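Local coordinates for cupin type-2 domain-containing protein (Burkholderia xenovorans, PDB 2O8Q) that is of unknown function but adopts a cupin fold and binds a nickel ion, so it is probably a metal-dependent cupin, at residues 72-77 with 105-110; 68-73 with 85-90; 59-64 with 121-126; 79-84 with 97-102. All coordinates share one frame; numbering follows the deposited sequence.

How the interactions relate
Interaction 1 and interaction 2 share Arg-72 and Gly-73, with centres about 7 Å apart. Strand 74-79 lies between strands 83-88 and 101-106 in a three-stranded antiparallel sheet; interaction 1 pairs it with 101-106, and interaction 2 connects the same sheet to strand 66-72 of the six-stranded sheet. Interaction 4 sits further along the three-stranded sheet, its centre about 18 Å from that of interaction 1. Interaction 3 joins segments 59-64 and 121-126, and the 56 residues between them contain all of interactions 1, 2 and 4. Its centre is about 12 Å from that of interaction 4, and the two meet at the nickel: His-59 and His-61 come from one, His-101 from the other.

Interaction 1: residues 72-77 with 105-110; sequences RGWVEF and RHSDDL
Trp-74 keeps CG in the crowded position between its backbone N and carbonyl carbon (chi1 61°), and Ser-107 does the same with OG (chi1 71°). These torsions lay the indole over His-106 and Ser-107, where the neighbouring strand of the cupin beta fold runs into its turn, and bring the hydroxyl back to the tryptophan backbone. Strands 74-79 and 101-106 are antiparallel here, and 101-106 leads into a type I turn from Ser-107 to Leu-110. Ser-107 CB stands over the Trp-74 five-membered ring, 3.5 Å from its centroid, a CH-pi contact. Ser-107 OG accepts from Trp-74 N at 3.0 Å and donates to Asp-109 OD1 at 2.7 Å, so one small hydroxyl ties strand to turn. Ser-107 N returns a nearly straight bond to Trp-74 O. Glycine suits position 73: with no CB, its CA comes within 3.2 Å of Ser-107 OG, and its phi is positive. On the buried side Leu-110 CD1 packs against Val-75 CB at 3.8 Å, with Val-70 touching both residues. On the side of Glu-76, the charged ends form a salt bridge: Arg-105, bent at chi3, brings NH1 to 2.9 Å from Glu-76 OE1, which lies at the guanidinium edge, almost in its plane.

Interaction 2: residues 68-73 with 85-90; sequences FYVLRG and VMLEAG
Val-70 O accepts the one direct backbone hydrogen bond established between the segments: Gly-90 N donates to it at 2.8 Å, nearly straight and in the carbonyl plane, while Ala-89 CA adds a CA-H...O contact. The valine side chain points at the same turn. Its CB lies 3.4 Å from Glu-88 O, and CG2, anti to the carbonyl carbon, crosses obliquely to touch Leu-87 CB at 3.8 Å. At the other end water 1 bridges the backbones, donating to Gly-73 O at 2.6 Å and accepting from Ala-89 N at 3.0 Å. Glycine fits position 90, whose backbone angles (phi 93°) would press a CB against the preceding carbonyl, and Tyr-69 OH approaches Gly-90 CA to 3.4 Å. In the next shell, Val-75, Leu-110 and Val-112 pack on Val-70, which suits a branched apolar residue there, while Phe-77 and Ile-8 meet Leu-87. Further out, Arg-29 of the second subunit hydrogen-bonds Gly-90 O, and Leu-71 packs on Leu-71 of that subunit, so the contact borders a subunit interface. Strand 66-72 finishes in a classic beta bulge, with Leu-71 and Arg-72 both facing Glu-111, at a place where the two sheets of the cupin fold come together.

Interaction 3: residues 59-64 with 121-126; sequences HTHTVG and FATSVV. With NI (nickel (II) ion), chain C.
The nickel site of this cupin is built partly on the short antiparallel pair of strands 59-61 and 123-125, whose directions differ by 161°. His-59 and His-61, two positions apart, project from the same face of that pair, and each NE2 binds the nickel at 2.1 Å. His-101 and waters 3, 4 and 5 bring the ligands to six, an approximately octahedral set.

Second-shell bonds hold both rings. His-61 ND1 donates to Thr-123 OG1 at 2.8 Å, with the oxygen in the imidazole plane; this helps to hold the ring's rotation, and ND1, as the donor, carries the proton while NE2 binds the metal. Threonine suits the spot because OG1, beside its backbone N, lies alongside the histidine and points the same way. His-59 ND1 is held by Thr-57 O instead. Phe-121 turns its edge toward the face of His-61, the planes 75° apart, in an offset edge-to-face pair, and its CG is backed by Val-63 CG1 at 3.5 Å.

Between the strands, Thr-60 N donates to Ser-124 O at 3.0 Å and Ser-124 N to Thr-60 O at 2.9 Å. On their side-chain face, opposite the histidines, water 2 joins Thr-60 OG1 to Ser-124 OG. Thr-62 centres an inverse gamma turn and ends the pairing with both backbone and hydroxyl: its N donates to Ala-122 O, while its OG1, also hydrogen-bonded to Thr-62 OG1 of the third subunit, accepts from Ala-122 N at 2.9 Å.

Interaction 4: residues 79-84 with 97-102; sequences YEDIGA and PGVRHR. With NI (nickel (II) ion), chain C.
His-101 can be traced from CB outward. Its CB rests 3.5 Å from Tyr-79 CD1 and 3.7 Å from Tyr-79 CE1, and the two side chains lie side by side, pointing the same way. CG takes the crowded position between backbone N and carbonyl carbon (chi1 67°), which carries the ring toward the metal. ND1 donates to Val-99 O at 2.8 Å; the oxygen lies close to the imidazole plane, although the donor stands above the carbonyl plane. That bond and the nickel together hold the ring's rotation: ND1 is the donor, and NE2 binds nickel at 2.1 Å, where His-59, His-61 and three waters complete the site. Histidine suits the position because one ring nitrogen anchors and the other coordinates.

Tyr-79 meets Val-99 CG1 at the edge of its ring, and its OH is hydrogen-bonded to Gln-95 NE2. Beside this buried part lies the exposed Glu-80, whose N donates to Arg-100 O at 3.0 Å, and the extended Arg-100 side chain runs alongside the glutamate. In the conformer described, one of two modelled for Glu-80, Arg-100 NH1 reaches the syn lone pair of Glu-80 OE1 at 2.9 Å, a salt bridge whose two planes stand 90° apart.

Tyr-79 and His-101 form an antiparallel non-hydrogen-bonded pair between strands 74-79 and 101-106. The turn from 79 leads into strand 83-88 on the other side of 74-79, while a backbone bond with His-59 connects strand 101-106 to strand 59-61.

Interaction 1: residues 72-77 with 105-110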
# COMPACT_ATOMS: atom_id res chain seq x y z
N ARG A 72 21.07 10.84 -11.33
CA ARG A 72 22.19 11.26 -12.21
C ARG A 72 21.75 11.04 -13.65
O ARG A 72 21.00 10.14 -13.94
CB ARG A 72 23.43 10.41 -11.93
CG ARG A 72 24.70 10.89 -12.63
CD ARG A 72 25.92 9.95 -12.33
NE ARG A 72 25.64 8.57 -12.75
CZ ARG A 72 26.53 7.72 -13.26
NH1 ARG A 72 27.81 8.10 -13.44
NH2 ARG A 72 26.16 6.48 -13.61
N GLY A 73 22.20 11.93 -14.52
CA GLY A 73 21.94 11.77 -15.94
C GLY A 73 20.56 12.23 -16.28
O GLY A 73 19.97 13.09 -15.61
N TRP A 74 20.03 11.69 -17.38
CA TRP A 74 18.70 12.05 -17.82
C TRP A 74 18.04 10.88 -18.51
O TRP A 74 18.69 9.96 -18.96
CB TRP A 74 18.77 13.28 -18.74
CG TRP A 74 19.56 13.12 -20.01
CD1 TRP A 74 20.82 13.60 -20.25
CD2 TRP A 74 19.17 12.42 -21.23
NE1 TRP A 74 21.24 13.24 -21.51
CE2 TRP A 74 20.26 12.53 -22.13
CE3 TRP A 74 18.02 11.73 -21.64
CZ2 TRP A 74 20.23 11.94 -23.38
CZ3 TRP A 74 18.00 11.15 -22.90
CH2 TRP A 74 19.09 11.27 -23.74
N VAL A 75 16.72 10.89 -18.52
CA VAL A 75 15.96 9.83 -19.17
C VAL A 75 14.66 10.46 -19.70
O VAL A 75 14.09 11.34 -19.05
CB VAL A 75 15.63 8.69 -18.19
CG1 VAL A 75 14.89 9.20 -16.93
CG2 VAL A 75 14.86 7.57 -18.87
N GLU A 76 14.23 10.04 -20.89
CA GLU A 76 12.98 10.52 -21.50
C GLU A 76 12.01 9.34 -21.58
O GLU A 76 12.30 8.28 -22.16
CB GLU A 76 13.25 11.09 -22.90
CG GLU A 76 12.06 11.80 -23.51
CD GLU A 76 12.35 12.43 -24.83
OE1 GLU A 76 13.00 11.76 -25.66
OE2 GLU A 76 11.94 13.61 -25.04
N PHE A 77 10.84 9.56 -20.97
CA PHE A 77 9.73 8.63 -20.97
C PHE A 77 8.63 9.19 -21.84
O PHE A 77 8.62 10.38 -22.24
CB PHE A 77 9.18 8.52 -19.55
CG PHE A 77 10.14 7.89 -18.56
CD1 PHE A 77 10.71 6.67 -18.82
CD2 PHE A 77 10.39 8.49 -17.33
CE1 PHE A 77 11.57 6.06 -17.90
CE2 PHE A 77 11.21 7.87 -16.38
CZ PHE A 77 11.80 6.68 -16.66
N ARG A 105 14.70 7.13 -24.50
CA ARG A 105 16.15 7.25 -24.57
C ARG A 105 16.66 7.67 -23.22
O ARG A 105 15.89 8.21 -22.41
CB ARG A 105 16.57 8.29 -25.63
CG ARG A 105 15.80 9.62 -25.62
CD ARG A 105 16.17 10.57 -26.74
NE ARG A 105 16.00 10.03 -28.08
CZ ARG A 105 14.84 9.99 -28.73
NH1 ARG A 105 13.74 10.45 -28.15
NH2 ARG A 105 14.78 9.52 -29.96
N HIS A 106 17.95 7.47 -22.98
CA HIS A 106 18.58 7.91 -21.73
C HIS A 106 20.06 8.18 -21.91
O HIS A 106 20.69 7.73 -22.86
CB HIS A 106 18.36 6.90 -20.60
CG HIS A 106 18.90 5.57 -20.93
ND1 HIS A 106 18.13 4.60 -21.54
CD2 HIS A 106 20.14 5.03 -20.79
CE1 HIS A 106 18.88 3.52 -21.75
NE2 HIS A 106 20.10 3.76 -21.30
N SER A 107 20.62 8.89 -20.93
CA SER A 107 22.02 9.16 -20.91
C SER A 107 22.85 7.92 -20.46
O SER A 107 22.36 7.03 -19.78
CB SER A 107 22.31 10.35 -20.00
OG SER A 107 22.13 10.01 -18.64
N ASP A 108 24.14 7.92 -20.86
CA ASP A 108 25.03 6.84 -20.50
C ASP A 108 25.27 6.75 -19.02
O ASP A 108 25.63 5.68 -18.54
CB ASP A 108 26.41 7.02 -21.14
CG ASP A 108 26.42 6.70 -22.58
OD1 ASP A 108 25.48 6.00 -23.06
OD2 ASP A 108 27.41 7.15 -23.23
N ASP A 109 25.12 7.89 -18.33
CA ASP A 109 25.32 7.96 -16.89
C ASP A 109 24.01 7.93 -16.09
O ASP A 109 24.01 8.24 -14.90
CB ASP A 109 26.15 9.18 -16.53
CG ASP A 109 25.47 10.47 -16.83
OD1 ASP A 109 24.54 10.52 -17.66
OD2 ASP A 109 25.85 11.47 -16.21
N LEU A 110 22.90 7.59 -16.72
CA LEU A 110 21.65 7.56 -15.96
C LEU A 110 21.74 6.69 -14.69
O LEU A 110 22.18 5.53 -14.75
CB LEU A 110 20.49 7.02 -16.80
CG LEU A 110 19.13 6.82 -16.09
CD1 LEU A 110 18.56 8.20 -15.77
CD2 LEU A 110 18.20 5.95 -16.95

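Interaction 2: residues 68-73 with 85-90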
# COMPACT_ATOMS: atom_id res chain seq x y z
N PHE A 68 9.66 6.98 -9.79
CA PHE A 68 11.06 7.10 -10.17
C PHE A 68 11.58 8.46 -9.72
O PHE A 68 10.87 9.49 -9.85
CB PHE A 68 11.22 7.04 -11.69
CG PHE A 68 10.87 5.69 -12.23
CD1 PHE A 68 11.80 4.65 -12.22
CD2 PHE A 68 9.58 5.39 -12.59
CE1 PHE A 68 11.44 3.38 -12.64
CE2 PHE A 68 9.26 4.13 -13.01
CZ PHE A 68 10.16 3.13 -13.02
N TYR A 69 12.80 8.45 -9.20
CA TYR A 69 13.53 9.68 -8.84
C TYR A 69 14.91 9.62 -9.47
O TYR A 69 15.68 8.77 -9.17
CB TYR A 69 13.62 9.87 -7.32
CG TYR A 69 14.15 11.22 -6.89
CD1 TYR A 69 15.51 11.44 -6.86
CD2 TYR A 69 13.30 12.27 -6.61
CE1 TYR A 69 16.00 12.69 -6.51
CE2 TYR A 69 13.77 13.50 -6.25
CZ TYR A 69 15.12 13.71 -6.20
OH TYR A 69 15.62 14.97 -5.85
N VAL A 70 15.19 10.55 -10.38
CA VAL A 70 16.46 10.54 -11.10
C VAL A 70 17.59 11.09 -10.24
O VAL A 70 17.54 12.21 -9.73
CB VAL A 70 16.37 11.29 -12.43
CG1 VAL A 70 17.73 11.22 -13.15
CG2 VAL A 70 15.26 10.69 -13.29
N LEU A 71 18.65 10.27 -10.11
CA LEU A 71 19.80 10.62 -9.25
C LEU A 71 20.95 11.24 -10.06
O LEU A 71 21.76 12.01 -9.53
CB LEU A 71 20.28 9.35 -8.53
CG LEU A 71 19.24 8.68 -7.62
CD1 LEU A 71 19.74 7.29 -7.19
CD2 LEU A 71 18.91 9.58 -6.43
N ARG A 72 21.07 10.84 -11.33
CA ARG A 72 22.19 11.26 -12.21
C ARG A 72 21.75 11.04 -13.65
O ARG A 72 21.00 10.14 -13.94
CB ARG A 72 23.43 10.41 -11.93
CG ARG A 72 24.70 10.89 -12.63
CD ARG A 72 25.92 9.95 -12.33
NE ARG A 72 25.64 8.57 -12.75
CZ ARG A 72 26.53 7.72 -13.26
NH1 ARG A 72 27.81 8.10 -13.44
NH2 ARG A 72 26.16 6.48 -13.61
N GLY A 73 22.20 11.93 -14.52
CA GLY A 73 21.94 11.77 -15.94
C GLY A 73 20.56 12.23 -16.28
O GLY A 73 19.97 13.09 -15.61
N VAL A 85 8.26 13.12 -21.74
CA VAL A 85 8.74 13.79 -20.54
C VAL A 85 10.24 13.55 -20.46
O VAL A 85 10.67 12.40 -20.38
CB VAL A 85 8.16 13.14 -19.23
CG1 VAL A 85 8.79 13.83 -18.02
CG2 VAL A 85 6.64 13.20 -19.20
N MSE A 86 11.02 14.62 -20.37
CA MSE A 86 12.45 14.52 -20.16
C MSE A 86 12.82 14.82 -18.68
O MSE A 86 12.49 15.89 -18.18
CB MSE A 86 13.16 15.49 -21.08
CG MSE A 86 14.59 15.71 -20.74
SE MSE A 86 15.64 14.21 -21.36
CE MSE A 86 15.50 14.37 -23.30
N LEU A 87 13.46 13.88 -17.99
CA LEU A 87 13.81 14.07 -16.61
C LEU A 87 15.32 14.13 -16.45
O LEU A 87 16.03 13.29 -16.98
CB LEU A 87 13.32 12.87 -15.76
CG LEU A 87 11.85 12.61 -15.61
CD1 LEU A 87 11.65 11.34 -14.67
CD2 LEU A 87 11.18 13.85 -15.04
N GLU A 88 15.80 15.08 -15.64
CA GLU A 88 17.21 15.17 -15.30
C GLU A 88 17.34 14.89 -13.80
O GLU A 88 16.31 14.64 -13.14
CB GLU A 88 17.73 16.59 -15.56
CG GLU A 88 17.60 17.08 -16.97
CD GLU A 88 18.15 18.50 -17.08
OE1 GLU A 88 19.37 18.62 -17.27
OE2 GLU A 88 17.37 19.46 -16.95
N ALA A 89 18.55 15.00 -13.26
CA ALA A 89 18.72 14.75 -11.80
C ALA A 89 17.73 15.61 -11.01
O ALA A 89 17.59 16.83 -11.30
CB ALA A 89 20.16 15.00 -11.34
N GLY A 90 17.08 15.00 -10.02
CA GLY A 90 16.13 15.70 -9.17
C GLY A 90 14.72 15.58 -9.69
O GLY A 90 13.81 15.96 -9.00
O HOH W 1 21.08 15.29 -14.77

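Interaction 3: residues 59-64 with 121-126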
# COMPACT_ATOMS: atom_id res chain seq x y z
N HIS A 59 4.35 -0.40 -22.93
CA HIS A 59 4.12 -1.50 -22.01
C HIS A 59 3.44 -0.96 -20.75
O HIS A 59 3.29 0.25 -20.57
CB HIS A 59 5.45 -2.20 -21.63
CG HIS A 59 6.41 -1.34 -20.89
ND1 HIS A 59 7.29 -0.50 -21.54
CD2 HIS A 59 6.63 -1.16 -19.56
CE1 HIS A 59 8.02 0.14 -20.64
NE2 HIS A 59 7.65 -0.25 -19.43
N THR A 60 3.04 -1.89 -19.88
CA THR A 60 2.46 -1.62 -18.59
C THR A 60 3.09 -2.55 -17.55
O THR A 60 3.60 -3.62 -17.88
CB THR A 60 0.94 -1.85 -18.58
OG1 THR A 60 0.67 -3.26 -18.79
CG2 THR A 60 0.24 -1.06 -19.68
N HIS A 61 2.98 -2.14 -16.31
CA HIS A 61 3.40 -2.96 -15.17
C HIS A 61 2.24 -3.20 -14.24
O HIS A 61 1.44 -2.29 -14.01
CB HIS A 61 4.54 -2.30 -14.40
CG HIS A 61 5.68 -1.87 -15.26
ND1 HIS A 61 6.51 -2.76 -15.90
CD2 HIS A 61 6.11 -0.63 -15.57
CE1 HIS A 61 7.40 -2.07 -16.62
NE2 HIS A 61 7.17 -0.78 -16.44
N THR A 62 2.19 -4.39 -13.64
CA THR A 62 1.10 -4.71 -12.69
C THR A 62 1.45 -4.22 -11.28
O THR A 62 1.72 -4.99 -10.37
CB THR A 62 0.72 -6.24 -12.70
OG1 THR A 62 1.81 -7.04 -12.16
CG2 THR A 62 0.39 -6.69 -14.02
N VAL A 63 1.51 -2.92 -11.12
CA VAL A 63 1.94 -2.31 -9.90
C VAL A 63 0.81 -1.52 -9.31
O VAL A 63 -0.10 -1.02 -10.07
CB VAL A 63 3.14 -1.33 -10.14
CG1 VAL A 63 4.32 -2.11 -10.52
CG2 VAL A 63 2.82 -0.19 -11.13
N GLY A 64 0.82 -1.39 -7.97
CA GLY A 64 0.02 -0.41 -7.33
C GLY A 64 0.99 0.78 -7.55
O GLY A 64 1.13 1.33 -8.66
N PHE A 121 6.26 -7.34 -9.65
CA PHE A 121 5.27 -7.02 -10.70
C PHE A 121 5.54 -7.70 -12.05
O PHE A 121 6.71 -8.03 -12.43
CB PHE A 121 5.14 -5.52 -10.84
CG PHE A 121 6.43 -4.84 -11.22
CD1 PHE A 121 7.35 -4.42 -10.29
CD2 PHE A 121 6.72 -4.63 -12.57
CE1 PHE A 121 8.52 -3.80 -10.67
CE2 PHE A 121 7.89 -4.02 -12.94
CZ PHE A 121 8.79 -3.60 -11.97
N ALA A 122 4.48 -7.92 -12.81
CA ALA A 122 4.61 -8.40 -14.19
C ALA A 122 4.65 -7.19 -15.16
O ALA A 122 4.28 -6.09 -14.80
CB ALA A 122 3.44 -9.35 -14.55
N THR A 123 5.17 -7.43 -16.36
CA THR A 123 5.24 -6.40 -17.41
C THR A 123 4.62 -6.97 -18.67
O THR A 123 4.90 -8.10 -19.04
CB THR A 123 6.72 -6.01 -17.64
OG1 THR A 123 7.26 -5.42 -16.43
CG2 THR A 123 6.84 -5.01 -18.80
N SER A 124 3.72 -6.20 -19.28
CA SER A 124 3.06 -6.63 -20.49
C SER A 124 3.30 -5.64 -21.61
O SER A 124 3.21 -4.46 -21.39
CB SER A 124 1.55 -6.80 -20.27
OG SER A 124 1.29 -7.61 -19.12
N VAL A 125 3.57 -6.13 -22.82
CA VAL A 125 3.72 -5.26 -23.97
C VAL A 125 2.31 -4.85 -24.41
O VAL A 125 1.41 -5.69 -24.40
CB VAL A 125 4.52 -5.98 -25.11
CG1 VAL A 125 4.55 -5.14 -26.35
CG2 VAL A 125 5.94 -6.29 -24.64
N VAL A 126 2.11 -3.58 -24.78
CA VAL A 126 0.77 -3.12 -25.18
C VAL A 126 0.47 -3.64 -26.57
O VAL A 126 1.32 -3.50 -27.46
CB VAL A 126 0.63 -1.58 -25.20
CG1 VAL A 126 -0.69 -1.13 -25.88
CG2 VAL A 126 0.72 -1.04 -23.79
NI NI C . 8.16 0.64 -17.60
O HOH W 2 0.96 -5.33 -17.21
O HOH W 3 8.66 1.59 -15.77
O HOH W 4 9.96 -0.53 -17.55
O HOH W 5 9.40 2.09 -18.59

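Interaction 4: residues 79-84 with 97-102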
# COMPACT_ATOMS: atom_id res chain seq x y z
N TYR A 79 4.26 8.84 -22.06
CA TYR A 79 3.08 8.35 -21.38
C TYR A 79 1.86 8.50 -22.22
O TYR A 79 1.74 9.45 -22.97
CB TYR A 79 2.84 9.10 -20.07
CG TYR A 79 3.96 8.84 -19.11
CD1 TYR A 79 4.03 7.66 -18.32
CD2 TYR A 79 5.01 9.78 -18.96
CE1 TYR A 79 5.09 7.41 -17.52
CE2 TYR A 79 6.06 9.51 -18.15
CZ TYR A 79 6.09 8.35 -17.38
OH TYR A 79 7.14 8.08 -16.57
N GLU A 80 0.93 7.57 -22.06
CA GLU A 80 -0.30 7.68 -22.82
C GLU A 80 -0.97 9.02 -22.46
O GLU A 80 -1.32 9.81 -23.36
CB GLU A 80 -1.22 6.48 -22.57
CG GLU A 80 -2.29 6.35 -23.64
CD GLU A 80 -3.30 5.29 -23.37
OE1 GLU A 80 -3.20 4.59 -22.35
OE2 GLU A 80 -4.23 5.15 -24.20
N ASP A 81 -1.07 9.33 -21.16
CA ASP A 81 -1.82 10.51 -20.70
C ASP A 81 -1.17 11.86 -20.92
O ASP A 81 -1.84 12.79 -21.40
CB ASP A 81 -2.38 10.41 -19.25
CG ASP A 81 -1.35 10.05 -18.19
OD1 ASP A 81 -0.16 9.73 -18.53
OD2 ASP A 81 -1.77 10.05 -16.99
N ILE A 82 0.13 11.98 -20.62
CA ILE A 82 0.81 13.30 -20.70
C ILE A 82 1.90 13.46 -21.78
O ILE A 82 2.48 14.54 -21.89
CB ILE A 82 1.45 13.71 -19.32
CG1 ILE A 82 2.55 12.73 -18.91
CG2 ILE A 82 0.39 13.76 -18.21
CD1 ILE A 82 3.39 13.17 -17.71
N GLY A 83 2.21 12.42 -22.56
CA GLY A 83 3.16 12.55 -23.68
C GLY A 83 4.59 12.32 -23.23
O GLY A 83 4.82 11.68 -22.22
N ALA A 84 5.54 12.85 -24.00
CA ALA A 84 6.96 12.71 -23.70
C ALA A 84 7.37 13.64 -22.58
O ALA A 84 6.90 14.80 -22.48
CB ALA A 84 7.82 12.94 -24.96
N PRO A 97 -0.97 3.13 -11.52
CA PRO A 97 -1.10 1.69 -11.73
C PRO A 97 -1.43 1.30 -13.18
O PRO A 97 -2.44 1.72 -13.73
CB PRO A 97 -2.26 1.32 -10.77
CG PRO A 97 -2.10 2.28 -9.65
CD PRO A 97 -1.76 3.59 -10.35
N GLY A 98 -0.53 0.54 -13.79
CA GLY A 98 -0.76 0.04 -15.12
C GLY A 98 -0.74 1.04 -16.27
O GLY A 98 -1.19 0.75 -17.38
N VAL A 99 -0.23 2.25 -16.02
CA VAL A 99 -0.21 3.27 -17.06
C VAL A 99 0.58 2.78 -18.27
O VAL A 99 1.63 2.14 -18.09
CB VAL A 99 0.35 4.64 -16.54
CG1 VAL A 99 1.79 4.60 -16.23
CG2 VAL A 99 0.10 5.76 -17.57
N ARG A 100 0.06 3.03 -19.48
CA ARG A 100 0.78 2.67 -20.70
C ARG A 100 1.88 3.67 -20.91
O ARG A 100 1.66 4.88 -20.89
CB ARG A 100 -0.14 2.60 -21.91
CG ARG A 100 -1.17 1.51 -21.84
CD ARG A 100 -2.00 1.53 -23.13
NE ARG A 100 -3.11 0.60 -23.08
CZ ARG A 100 -4.29 0.85 -22.50
NH1 ARG A 100 -4.53 2.02 -21.88
NH2 ARG A 100 -5.24 -0.08 -22.51
N HIS A 101 3.10 3.17 -21.06
CA HIS A 101 4.27 4.05 -21.16
C HIS A 101 5.42 3.36 -21.86
O HIS A 101 5.40 2.17 -22.13
CB HIS A 101 4.72 4.53 -19.78
CG HIS A 101 5.25 3.42 -18.94
ND1 HIS A 101 4.44 2.44 -18.41
CD2 HIS A 101 6.52 3.09 -18.60
CE1 HIS A 101 5.20 1.55 -17.79
NE2 HIS A 101 6.46 1.93 -17.87
N ARG A 102 6.45 4.14 -22.17
CA ARG A 102 7.65 3.56 -22.74
C ARG A 102 8.81 4.50 -22.42
O ARG A 102 8.58 5.65 -22.04
CB ARG A 102 7.49 3.31 -24.25
CG ARG A 102 7.24 4.54 -25.09
CD ARG A 102 7.17 4.23 -26.57
NE ARG A 102 6.83 5.39 -27.39
CZ ARG A 102 6.88 5.38 -28.72
NH1 ARG A 102 7.26 4.26 -29.34
NH2 ARG A 102 6.55 6.46 -29.43
NI NI C . 8.16 0.64 -17.60
O HOH W 3 8.66 1.59 -15.77
O HOH W 4 9.96 -0.53 -17.55
O HOH W 5 9.40 2.09 -18.59